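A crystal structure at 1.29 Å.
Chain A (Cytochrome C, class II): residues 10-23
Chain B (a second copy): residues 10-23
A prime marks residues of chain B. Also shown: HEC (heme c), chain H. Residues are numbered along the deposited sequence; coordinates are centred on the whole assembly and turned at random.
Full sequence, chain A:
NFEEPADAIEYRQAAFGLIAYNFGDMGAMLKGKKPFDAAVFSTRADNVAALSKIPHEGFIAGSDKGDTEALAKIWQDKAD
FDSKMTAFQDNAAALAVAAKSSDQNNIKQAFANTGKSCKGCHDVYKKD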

ATOM      1  N   GLU A  10      -1.227 -10.234  -9.153  1.00 10.83           N
ATOM      2  CA  GLU A  10      -1.939  -8.989  -9.094  1.00 10.39           C
ATOM      3  C   GLU A  10      -1.608  -8.211  -7.800  1.00 10.80           C
ATOM      4  O   GLU A  10      -1.526  -6.996  -7.842  1.00 10.72           O
ATOM      5  CB  GLU A  10      -3.453  -9.253  -9.212  1.00 11.76           C
ATOM      6  CG  GLU A  10      -3.767  -9.639 -10.652  0.50 12.60           C
ATOM      7  CD  GLU A  10      -5.121 -10.301 -10.877  0.50 18.65           C
ATOM      8  OE1 GLU A  10      -5.990 -10.140 -10.015  0.50 23.71           O
ATOM      9  OE2 GLU A  10      -5.332 -10.964 -11.950  0.50 23.71           O
ATOM     10  N   TYR A  11      -1.448  -8.938  -6.708  1.00  9.55           N
ATOM     11  CA  TYR A  11      -1.101  -8.322  -5.418  1.00  9.16           C
ATOM     12  C   TYR A  11       0.257  -7.596  -5.533  1.00  9.46           C
ATOM     13  O   TYR A  11       0.361  -6.388  -5.163  1.00  9.98           O
ATOM     14  CB  TYR A  11      -1.087  -9.402  -4.369  1.00  9.04           C
ATOM     15  CG  TYR A  11      -0.821  -8.937  -2.944  1.00  9.71           C
ATOM     16  CD1 TYR A  11      -1.855  -8.527  -2.127  1.00  9.53           C
ATOM     17  CD2 TYR A  11       0.468  -8.934  -2.432  1.00  9.43           C
ATOM     18  CE1 TYR A  11      -1.617  -8.138  -0.821  1.00  9.48           C
ATOM     19  CE2 TYR A  11       0.722  -8.506  -1.144  1.00  9.53           C
ATOM     20  CZ  TYR A  11      -0.334  -8.105  -0.351  1.00  9.03           C
ATOM     21  OH  TYR A  11      -0.179  -7.684   0.964  1.00 10.06           O
ATOM     22  N   ARG A  12       1.284  -8.301  -5.997  1.00  9.15           N
ATOM     23  CA  ARG A  12       2.613  -7.618  -6.037  1.00  9.89           C
ATOM     24  C   ARG A  12       2.620  -6.457  -7.037  1.00 10.40           C
ATOM     25  O   ARG A  12       3.219  -5.429  -6.799  1.00 10.23           O
ATOM     26  CB  ARG A  12       3.748  -8.614  -6.278  1.00 10.06           C
ATOM     27  CG  ARG A  12       3.830  -9.190  -7.688  1.00  9.41           C
ATOM     28  CD  ARG A  12       4.331 -10.597  -7.630  1.00 10.27           C
ATOM     29  NE  ARG A  12       4.622 -11.133  -8.976  1.00  8.72           N
ATOM     30  CZ  ARG A  12       4.824 -12.425  -9.214  1.00 10.15           C
ATOM     31  NH1 ARG A  12       4.668 -13.337  -8.266  1.00 10.57           N
ATOM     32  NH2 ARG A  12       5.192 -12.842 -10.429  1.00 10.08           N
ATOM     33  N   GLN A  13       1.976  -6.643  -8.202  1.00  9.28           N
ATOM     34  CA  GLN A  13       1.860  -5.550  -9.200  1.00  9.43           C
ATOM     35  C   GLN A  13       1.140  -4.287  -8.674  1.00  9.31           C
ATOM     36  O   GLN A  13       1.579  -3.150  -8.876  1.00 10.76           O
ATOM     37  CB  GLN A  13       1.193  -6.017 -10.493  1.00 10.26           C
ATOM     38  CG  GLN A  13       2.026  -7.057 -11.232  1.00 10.09           C
ATOM     39  CD  GLN A  13       1.304  -7.642 -12.443  1.00 11.33           C
ATOM     40  OE1 GLN A  13       0.067  -7.637 -12.508  1.00 14.49           O
ATOM     41  NE2 GLN A  13       2.090  -8.170 -13.383  1.00 14.98           N
ATOM     42  N   ALA A  14       0.063  -4.520  -7.925  1.00  9.06           N
ATOM     43  CA  ALA A  14      -0.710  -3.436  -7.325  1.00  8.55           C
ATOM     44  C   ALA A  14       0.198  -2.646  -6.354  1.00  8.25           C
ATOM     45  O   ALA A  14       0.222  -1.427  -6.398  1.00  9.77           O
ATOM     46  CB  ALA A  14      -1.907  -3.951  -6.557  1.00  9.25           C
ATOM     47  N   ALA A  15       0.967  -3.403  -5.578  1.00  7.70           N
ATOM     48  CA  ALA A  15       1.876  -2.721  -4.602  1.00  8.31           C
ATOM     49  C   ALA A  15       2.955  -1.895  -5.275  1.00  8.77           C
ATOM     50  O   ALA A  15       3.209  -0.744  -4.917  1.00  9.47           O
ATOM     51  CB  ALA A  15       2.482  -3.813  -3.670  1.00 10.92           C
ATOM     52  N   PHE A  16       3.560  -2.496  -6.293  1.00  8.94           N
ATOM     53  CA  PHE A  16       4.575  -1.760  -7.054  1.00  9.83           C
ATOM     54  C   PHE A  16       4.031  -0.529  -7.730  1.00  9.61           C
ATOM     55  O   PHE A  16       4.708   0.510  -7.783  1.00  9.91           O
ATOM     56  CB  PHE A  16       5.313  -2.645  -8.049  1.00 11.42           C
ATOM     57  CG  PHE A  16       6.306  -3.605  -7.420  1.00 11.33           C
ATOM     58  CD1 PHE A  16       7.390  -3.152  -6.662  1.00 12.77           C
ATOM     59  CD2 PHE A  16       6.180  -4.956  -7.658  1.00 11.34           C
ATOM     60  CE1 PHE A  16       8.283  -4.079  -6.157  1.00 13.06           C
ATOM     61  CE2 PHE A  16       7.044  -5.858  -7.166  1.00 13.32           C
ATOM     62  CZ  PHE A  16       8.087  -5.428  -6.378  1.00 12.53           C
ATOM     63  N   GLY A  17       2.818  -0.594  -8.256  1.00  9.05           N
ATOM     64  CA  GLY A  17       2.251   0.591  -8.795  1.00  9.93           C
ATOM     65  C   GLY A  17       2.109   1.739  -7.815  1.00  9.05           C
ATOM     66  O   GLY A  17       2.279   2.904  -8.131  1.00 10.27           O
ATOM     67  N   LEU A  18       1.646   1.369  -6.641  1.00  9.36           N
ATOM     68  CA  LEU A  18       1.498   2.374  -5.555  1.00  8.13           C
ATOM     69  C   LEU A  18       2.870   2.965  -5.123  1.00  8.34           C
ATOM     70  O   LEU A  18       2.964   4.177  -4.906  1.00  9.38           O
ATOM     71  CB  LEU A  18       0.738   1.839  -4.381  1.00  7.88           C
ATOM     72  CG  LEU A  18      -0.696   1.385  -4.642  1.00 10.84           C
ATOM     73  CD1 LEU A  18      -1.162   0.773  -3.342  1.00 12.94           C
ATOM     74  CD2 LEU A  18      -1.584   2.495  -5.079  1.00 13.83           C
ATOM     75  N   ILE A  19       3.834   2.078  -5.071  1.00  8.45           N
ATOM     76  CA  ILE A  19       5.220   2.528  -4.745  1.00  9.36           C
ATOM     77  C   ILE A  19       5.631   3.535  -5.809  1.00  9.11           C
ATOM     78  O   ILE A  19       6.186   4.631  -5.503  1.00 11.40           O
ATOM     79  CB  ILE A  19       6.167   1.348  -4.692  1.00  9.82           C
ATOM     80  CG1 ILE A  19       5.906   0.512  -3.455  1.00 10.56           C
ATOM     81  CG2 ILE A  19       7.628   1.766  -4.780  1.00  9.90           C
ATOM     82  CD1 ILE A  19       6.586  -0.822  -3.456  1.00 10.62           C
ATOM     83  N   ALA A  20       5.425   3.172  -7.085  1.00  9.59           N
ATOM     84  CA  ALA A  20       5.903   4.028  -8.226  1.00  8.71           C
ATOM     85  C   ALA A  20       5.211   5.387  -8.193  1.00  9.50           C
ATOM     86  O   ALA A  20       5.821   6.432  -8.445  1.00 10.75           O
ATOM     87  CB  ALA A  20       5.697   3.364  -9.552  1.00  9.42           C
ATOM     88  N   TYR A  21       3.929   5.424  -7.879  1.00  9.61           N
ATOM     89  CA  TYR A  21       3.222   6.695  -7.838  1.00 10.16           C
ATOM     90  C   TYR A  21       3.819   7.628  -6.765  1.00  9.74           C
ATOM     91  O   TYR A  21       4.036   8.799  -7.022  1.00 10.31           O
ATOM     92  CB  TYR A  21       1.716   6.491  -7.570  1.00 11.25           C
ATOM     93  CG  TYR A  21       0.931   7.751  -7.396  1.00 11.12           C
ATOM     94  CD1 TYR A  21       0.433   8.453  -8.491  1.00 15.60           C
ATOM     95  CD2 TYR A  21       0.767   8.316  -6.112  1.00 12.63           C
ATOM     96  CE1 TYR A  21      -0.276   9.633  -8.336  1.00 19.30           C
ATOM     97  CE2 TYR A  21       0.064   9.511  -5.943  1.00 15.22           C
ATOM     98  CZ  TYR A  21      -0.420  10.179  -7.060  1.00 15.95           C
ATOM     99  OH  TYR A  21      -1.114  11.334  -6.943  1.00 21.26           O
ATOM    100  N   ASN A  22       4.071   7.073  -5.603  1.00  8.56           N
ATOM    101  CA  ASN A  22       4.583   7.885  -4.523  1.00  7.49           C
ATOM    102  C   ASN A  22       6.038   8.280  -4.729  1.00  9.50           C
ATOM    103  O   ASN A  22       6.371   9.449  -4.563  1.00 10.74           O
ATOM    104  CB  ASN A  22       4.357   7.132  -3.181  1.00  8.89           C
ATOM    105  CG  ASN A  22       2.930   7.251  -2.685  1.00 11.21           C
ATOM    106  OD1 ASN A  22       2.577   8.255  -2.098  1.00 11.54           O
ATOM    107  ND2 ASN A  22       2.093   6.275  -3.030  1.00 12.15           N
ATOM    108  N   PHE A  23       6.833   7.308  -5.146  1.00  9.01           N
ATOM    109  CA  PHE A  23       8.243   7.588  -5.406  1.00 10.26           C
ATOM    110  C   PHE A  23       8.397   8.578  -6.559  1.00  9.79           C
ATOM    111  O   PHE A  23       9.300   9.449  -6.561  1.00 10.98           O
ATOM    112  CB  PHE A  23       8.956   6.280  -5.727  1.00 10.13           C
ATOM    113  CG  PHE A  23      10.472   6.384  -5.734  1.00  9.86           C
ATOM    114  CD1 PHE A  23      11.148   6.559  -4.563  1.00 11.97           C
ATOM    115  CD2 PHE A  23      11.191   6.212  -6.880  1.00 11.41           C
ATOM    116  CE1 PHE A  23      12.518   6.667  -4.510  1.00 13.11           C
ATOM    117  CE2 PHE A  23      12.554   6.299  -6.862  1.00 12.40           C
ATOM    118  CZ  PHE A  23      13.232   6.507  -5.656  1.00 11.81           C
TER
HETATM  119 FE   HEC H 129     -13.592  -0.038   0.168  1.00 10.53          FE
HETATM  120  CHA HEC H 129     -13.487  -0.452  -3.223  1.00 10.13           C
HETATM  121  CHB HEC H 129     -12.388  -3.139   0.582  1.00 11.74           C
HETATM  122  CHC HEC H 129     -13.014   0.656   3.463  1.00 10.80           C
HETATM  123  CHD HEC H 129     -14.834   3.121  -0.284  1.00  8.52           C
HETATM  124  NA  HEC H 129     -13.008  -1.518  -1.142  1.00 10.24           N
HETATM  125  C1A HEC H 129     -13.049  -1.558  -2.488  1.00  9.43           C
HETATM  126  C2A HEC H 129     -12.627  -2.817  -2.960  1.00 10.22           C
HETATM  127  C3A HEC H 129     -12.317  -3.577  -1.890  1.00 11.00           C
HETATM  128  C4A HEC H 129     -12.570  -2.756  -0.761  1.00 10.94           C
HETATM  129  CMA HEC H 129     -11.825  -4.993  -1.884  1.00 12.59           C
HETATM  130  CAA HEC H 129     -12.530  -3.260  -4.384  1.00 11.19           C
HETATM  131  CBA HEC H 129     -11.205  -2.818  -5.023  1.00 14.07           C
HETATM  132  CGA HEC H 129     -11.045  -3.287  -6.437  1.00 17.35           C
HETATM  133  O1A HEC H 129     -11.652  -2.646  -7.325  1.00 18.83           O
HETATM  134  O2A HEC H 129     -10.345  -4.299  -6.679  1.00 26.15           O
HETATM  135  NB  HEC H 129     -12.765  -1.006   1.712  1.00  9.79           N
HETATM  136  C1B HEC H 129     -12.419  -2.324   1.733  1.00 10.16           C
HETATM  137  C2B HEC H 129     -12.174  -2.796   3.079  1.00 10.31           C
HETATM  138  C3B HEC H 129     -12.344  -1.710   3.909  1.00 10.55           C
HETATM  139  C4B HEC H 129     -12.719  -0.639   3.030  1.00  9.30           C
HETATM  140  CMB HEC H 129     -11.862  -4.199   3.471  1.00 11.93           C
HETATM  141  CAB HEC H 129     -12.213  -1.630   5.422  1.00 10.31           C
HETATM  142  CBB HEC H 129     -11.007  -2.319   6.060  1.00 12.24           C
HETATM  143  NC  HEC H 129     -13.910   1.620   1.377  1.00  9.55           N
HETATM  144  C1C HEC H 129     -13.577   1.746   2.710  1.00  9.82           C
HETATM  145  C2C HEC H 129     -13.975   2.993   3.194  1.00  9.66           C
HETATM  146  C3C HEC H 129     -14.526   3.699   2.152  1.00 10.05           C
HETATM  147  C4C HEC H 129     -14.451   2.800   1.029  1.00  9.57           C
HETATM  148  CMC HEC H 129     -13.821   3.411   4.651  1.00  9.58           C
HETATM  149  CAC HEC H 129     -15.090   5.096   2.065  1.00 10.69           C
HETATM  150  CBC HEC H 129     -14.706   6.098   3.148  1.00 10.11           C
HETATM  151  ND  HEC H 129     -14.035   1.124  -1.437  1.00  9.85           N
HETATM  152  C1D HEC H 129     -14.640   2.331  -1.417  1.00 10.05           C
HETATM  153  C2D HEC H 129     -15.032   2.709  -2.740  1.00 10.09           C
HETATM  154  C3D HEC H 129     -14.605   1.740  -3.598  1.00  9.22           C
HETATM  155  C4D HEC H 129     -14.031   0.766  -2.764  1.00  9.69           C
HETATM  156  CMD HEC H 129     -15.738   3.957  -3.079  1.00 11.62           C
HETATM  157  CAD HEC H 129     -14.703   1.730  -5.120  1.00  8.18           C
HETATM  158  CBD HEC H 129     -13.371   2.167  -5.777  1.00  8.40           C
HETATM  159  CGD HEC H 129     -13.425   2.152  -7.308  1.00 10.36           C
HETATM  160  O1D HEC H 129     -13.939   1.109  -7.836  1.00 11.96           O
HETATM  161  O2D HEC H 129     -12.979   3.115  -7.975  1.00 11.10           O
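Chain B, residues 10-23: EYRQAAFGLIAYNF

Chain B lies on chain A as a second α-helix. Residues 10-23 are helical in both copies, each part of a longer helix, with phi/psi values close to -62/-43 and an unbroken ladder of i to i+4 backbone hydrogen bonds. The two N-to-C directions make an angle of 127° (signed crossing angle -127°), so the helices run in broadly opposing senses but splay well away from strict antiparallel. Their axes approach to 9.1 Å. The CA register is palindromic: Tyr11 lies nearest Leu18′, Ala14 nearest Ala14′ and Leu18 nearest Tyr11′, so nearly every contact occurs twice.

On chain A, Glu10 takes no part, and Tyr11 opens the contact. Its CB points sideways, but the t rotamer (chi1 -177°) brings the ring to the partner helix. Leu18′ covers one face of that ring, its CD2 3.5 Å from Tyr11 CD1 and 3.8 Å from the ring centroid, a CH-pi contact. Tyr21′ meets the same ring obliquely, with CE1 of Tyr11 3.3 Å from CD2 of Tyr21′ and the planes at 54°. At the ring edge, Asn22′ ND2 donates a hydrogen bond to Tyr11 OH at 3.0 Å. The same ND2 also donates to Leu18′ O at 2.9 Å, so the amide is held by its own helix while it anchors the neighbour's hydroxyl.

Arg12 points away, and Gln13 is out of reach. One turn after Glu10 comes Ala14, where the backbones are closest in the register: Ala14 CA is 5.2 Å from Ala14′ CA. Both side chains are directed toward the other helix, and Ala14 CB meets Ala14′ CB at 3.9 Å. The two methyls are in contact where the backbones come this close. Ala15 points sideways and helps form a pocket, its CA 3.9 Å and its CB 4.1 Å from Leu18′ CD1.

Phe16 lies beyond reach. Gly17 has no side chain, and although a CB there would point toward chain B, there is room for one, so the contact with chain B does not itself demand a glycine.

Leu18 is the reciprocal knob. With chi1 m and chi2 t, it settles among Tyr11′, Ala14′, Ala15′ and Leu18′. Its CD2 lies 3.4 Å from Tyr11′ CD1 and 4.2 Å from Ala14′ CB, while its CD1 reaches Ala15′ CA at 3.9 Å and Leu18′ CD1 at 3.7 Å. The two leucines thus touch each other as each fills the other's hole.

Ile19 turns away and Ala20 is out of range. Tyr21 points toward chain B and places CD2 3.3 Å from Tyr11′ CE1, again obliquely. Asn22 completes the reciprocal polar clasp, its ND2 donating to Tyr11′ OH at 3.2 Å and to Leu18 O at 2.9 Å.

The rule is economical: alanine where the helices come close, a leucine knob beside it, and a tyrosine-asparagine hydrogen bond at each end; the two stretches together bury 574 Å², both sides summed.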

ATOM      1  N   GLU B  10      -7.492   3.273 -10.920  1.00 11.16           N
ATOM      2  CA  GLU B  10      -6.606   2.154 -10.719  1.00 11.20           C
ATOM      3  C   GLU B  10      -5.847   2.250  -9.380  1.00 10.48           C
ATOM      4  O   GLU B  10      -5.671   1.248  -8.663  1.00 11.34           O
ATOM      5  CB  GLU B  10      -5.610   2.088 -11.885  1.00 14.23           C
ATOM      6  CG  GLU B  10      -4.630   0.970 -11.805  1.00 18.40           C
ATOM      7  CD  GLU B  10      -3.630   0.963 -12.962  0.50 19.98           C
ATOM      8  OE1 GLU B  10      -3.888   1.410 -14.147  0.50 30.69           O
ATOM      9  OE2 GLU B  10      -2.543   0.428 -12.687  0.50 23.06           O
ATOM     10  N   TYR B  11      -5.384   3.460  -9.054  1.00  9.90           N
ATOM     11  CA  TYR B  11      -4.683   3.743  -7.799  1.00  9.01           C
ATOM     12  C   TYR B  11      -5.558   3.365  -6.580  1.00  9.76           C
ATOM     13  O   TYR B  11      -5.138   2.628  -5.713  1.00  9.67           O
ATOM     14  CB  TYR B  11      -4.320   5.224  -7.764  1.00 10.85           C
ATOM     15  CG  TYR B  11      -3.491   5.636  -6.595  1.00 10.69           C
ATOM     16  CD1 TYR B  11      -2.114   5.440  -6.623  1.00 11.80           C
ATOM     17  CD2 TYR B  11      -4.043   6.268  -5.489  1.00 13.60           C
ATOM     18  CE1 TYR B  11      -1.309   5.850  -5.571  1.00 13.48           C
ATOM     19  CE2 TYR B  11      -3.223   6.751  -4.439  1.00 12.54           C
ATOM     20  CZ  TYR B  11      -1.838   6.500  -4.470  1.00 12.68           C
ATOM     21  OH  TYR B  11      -0.979   6.914  -3.420  1.00 13.98           O
ATOM     22  N   ARG B  12      -6.789   3.854  -6.575  1.00  9.98           N
ATOM     23  CA  ARG B  12      -7.613   3.637  -5.389  1.00  9.42           C
ATOM     24  C   ARG B  12      -8.058   2.196  -5.325  1.00  9.30           C
ATOM     25  O   ARG B  12      -8.150   1.597  -4.251  1.00  9.77           O
ATOM     26  CB  ARG B  12      -8.758   4.656  -5.313  1.00  9.35           C
ATOM     27  CG  ARG B  12      -9.863   4.455  -6.355  1.00  9.53           C
ATOM     28  CD  ARG B  12     -10.549   5.737  -6.689  1.00  9.26           C
ATOM     29  NE  ARG B  12     -11.738   5.564  -7.544  1.00  9.48           N
ATOM     30  CZ  ARG B  12     -12.306   6.544  -8.248  1.00  9.27           C
ATOM     31  NH1 ARG B  12     -11.813   7.775  -8.310  1.00 11.36           N
ATOM     32  NH2 ARG B  12     -13.429   6.347  -8.915  1.00 10.21           N
ATOM     33  N   GLN B  13      -8.352   1.603  -6.468  1.00  9.13           N
ATOM     34  CA  GLN B  13      -8.688   0.145  -6.504  1.00  9.60           C
ATOM     35  C   GLN B  13      -7.554  -0.733  -6.014  1.00  9.36           C
ATOM     36  O   GLN B  13      -7.768  -1.671  -5.243  1.00 10.90           O
ATOM     37  CB  GLN B  13      -9.138  -0.296  -7.917  1.00  9.34           C
ATOM     38  CG  GLN B  13     -10.524   0.221  -8.300  1.00 10.72           C
ATOM     39  CD  GLN B  13     -10.980  -0.143  -9.683  1.00 10.81           C
ATOM     40  OE1 GLN B  13     -10.120  -0.405 -10.531  1.00 14.40           O
ATOM     41  NE2 GLN B  13     -12.266   0.069  -9.961  1.00 12.50           N
ATOM     42  N   ALA B  14      -6.329  -0.412  -6.466  1.00  9.22           N
ATOM     43  CA  ALA B  14      -5.201  -1.201  -6.092  1.00 10.23           C
ATOM     44  C   ALA B  14      -5.027  -1.168  -4.560  1.00  9.55           C
ATOM     45  O   ALA B  14      -4.788  -2.196  -3.881  1.00 10.24           O
ATOM     46  CB  ALA B  14      -3.945  -0.639  -6.711  1.00 10.42           C
ATOM     47  N   ALA B  15      -5.102   0.047  -3.979  1.00  9.12           N
ATOM     48  CA  ALA B  15      -4.934   0.220  -2.513  1.00  8.69           C
ATOM     49  C   ALA B  15      -6.000  -0.549  -1.762  1.00  9.41           C
ATOM     50  O   ALA B  15      -5.724  -1.228  -0.788  1.00  9.87           O
ATOM     51  CB  ALA B  15      -5.012   1.681  -2.188  1.00 11.33           C
ATOM     52  N   PHE B  16      -7.274  -0.451  -2.204  1.00  9.65           N
ATOM     53  CA  PHE B  16      -8.319  -1.185  -1.459  1.00 10.58           C
ATOM     54  C   PHE B  16      -8.148  -2.677  -1.623  1.00  9.74           C
ATOM     55  O   PHE B  16      -8.458  -3.412  -0.692  1.00 11.20           O
ATOM     56  CB  PHE B  16      -9.682  -0.717  -1.941  1.00 12.17           C
ATOM     57  CG  PHE B  16     -10.154   0.539  -1.309  1.00 12.31           C
ATOM     58  CD1 PHE B  16     -10.252   0.644   0.106  1.00 12.07           C
ATOM     59  CD2 PHE B  16     -10.541   1.610  -2.077  1.00 15.15           C
ATOM     60  CE1 PHE B  16     -10.696   1.780   0.703  1.00 15.15           C
ATOM     61  CE2 PHE B  16     -10.979   2.759  -1.480  1.00 16.60           C
ATOM     62  CZ  PHE B  16     -11.078   2.832  -0.088  1.00 16.66           C
ATOM     63  N   GLY B  17      -7.688  -3.167  -2.787  1.00 10.04           N
ATOM     64  CA  GLY B  17      -7.428  -4.599  -2.835  1.00 11.57           C
ATOM     65  C   GLY B  17      -6.385  -5.084  -1.861  1.00  9.56           C
ATOM     66  O   GLY B  17      -6.482  -6.129  -1.235  1.00 10.34           O
ATOM     67  N   LEU B  18      -5.335  -4.281  -1.729  1.00  9.18           N
ATOM     68  CA  LEU B  18      -4.306  -4.584  -0.741  1.00  7.75           C
ATOM     69  C   LEU B  18      -4.853  -4.536   0.702  1.00  8.32           C
ATOM     70  O   LEU B  18      -4.526  -5.400   1.546  1.00  9.83           O
ATOM     71  CB  LEU B  18      -3.086  -3.662  -0.928  1.00  8.13           C
ATOM     72  CG  LEU B  18      -2.344  -3.742  -2.252  1.00 10.26           C
ATOM     73  CD1 LEU B  18      -1.227  -2.711  -2.221  1.00 10.45           C
ATOM     74  CD2 LEU B  18      -1.805  -5.104  -2.566  1.00 12.04           C
ATOM     75  N   ILE B  19      -5.659  -3.508   0.939  1.00  8.53           N
ATOM     76  CA  ILE B  19      -6.302  -3.381   2.281  1.00  9.13           C
ATOM     77  C   ILE B  19      -7.136  -4.627   2.583  1.00  9.24           C
ATOM     78  O   ILE B  19      -7.032  -5.194   3.663  1.00 10.48           O
ATOM     79  CB  ILE B  19      -7.147  -2.133   2.328  1.00  9.40           C
ATOM     80  CG1 ILE B  19      -6.283  -0.905   2.398  1.00 10.75           C
ATOM     81  CG2 ILE B  19      -8.159  -2.131   3.488  1.00  9.26           C
ATOM     82  CD1 ILE B  19      -7.022   0.365   2.154  1.00 11.51           C
ATOM     83  N   ALA B  20      -7.922  -5.077   1.596  1.00  9.63           N
ATOM     84  CA  ALA B  20      -8.854  -6.210   1.814  1.00 10.80           C
ATOM     85  C   ALA B  20      -8.086  -7.487   2.092  1.00  9.95           C
ATOM     86  O   ALA B  20      -8.463  -8.303   2.941  1.00 10.79           O
ATOM     87  CB  ALA B  20      -9.777  -6.347   0.631  1.00 11.14           C
ATOM     88  N   TYR B  21      -6.978  -7.682   1.389  1.00  9.59           N
ATOM     89  CA  TYR B  21      -6.213  -8.900   1.572  1.00  9.94           C
ATOM     90  C   TYR B  21      -5.638  -8.968   3.001  1.00  9.47           C
ATOM     91  O   TYR B  21      -5.727  -9.991   3.712  1.00 10.50           O
ATOM     92  CB  TYR B  21      -5.080  -8.982   0.553  1.00 10.91           C
ATOM     93  CG  TYR B  21      -4.160 -10.159   0.718  1.00 10.43           C
ATOM     94  CD1 TYR B  21      -4.425 -11.363   0.111  1.00 12.01           C
ATOM     95  CD2 TYR B  21      -2.979 -10.067   1.487  1.00  9.86           C
ATOM     96  CE1 TYR B  21      -3.604 -12.439   0.232  1.00 11.13           C
ATOM     97  CE2 TYR B  21      -2.175 -11.145   1.643  1.00 12.20           C
ATOM     98  CZ  TYR B  21      -2.465 -12.342   0.995  1.00 11.35           C
ATOM     99  OH  TYR B  21      -1.675 -13.450   1.120  1.00 14.27           O
ATOM    100  N   ASN B  22      -5.041  -7.863   3.450  1.00  9.25           N
ATOM    101  CA  ASN B  22      -4.448  -7.798   4.755  1.00  7.68           C
ATOM    102  C   ASN B  22      -5.526  -7.811   5.854  1.00  8.96           C
ATOM    103  O   ASN B  22      -5.368  -8.494   6.898  1.00 10.52           O
ATOM    104  CB  ASN B  22      -3.516  -6.580   4.862  1.00  8.42           C
ATOM    105  CG  ASN B  22      -2.211  -6.826   4.146  1.00  9.05           C
ATOM    106  OD1 ASN B  22      -1.302  -7.457   4.704  1.00  9.45           O
ATOM    107  ND2 ASN B  22      -2.160  -6.452   2.831  1.00  9.14           N
ATOM    108  N   PHE B  23      -6.579  -7.055   5.653  1.00  9.82           N
ATOM    109  CA  PHE B  23      -7.685  -7.031   6.632  1.00 10.80           C
ATOM    110  C   PHE B  23      -8.340  -8.413   6.734  1.00  9.56           C
ATOM    111  O   PHE B  23      -8.688  -8.842   7.858  1.00 11.39           O
ATOM    112  CB  PHE B  23      -8.709  -5.960   6.247  1.00 10.49           C
ATOM    113  CG  PHE B  23      -9.706  -5.642   7.334  1.00 11.29           C
ATOM    114  CD1 PHE B  23      -9.324  -4.922   8.429  1.00 13.25           C
ATOM    115  CD2 PHE B  23     -11.014  -6.007   7.182  1.00 14.84           C
ATOM    116  CE1 PHE B  23     -10.231  -4.611   9.378  1.00 14.95           C
ATOM    117  CE2 PHE B  23     -11.918  -5.746   8.182  1.00 14.18           C
ATOM    118  CZ  PHE B  23     -11.531  -5.047   9.267  1.00 18.05           C
TER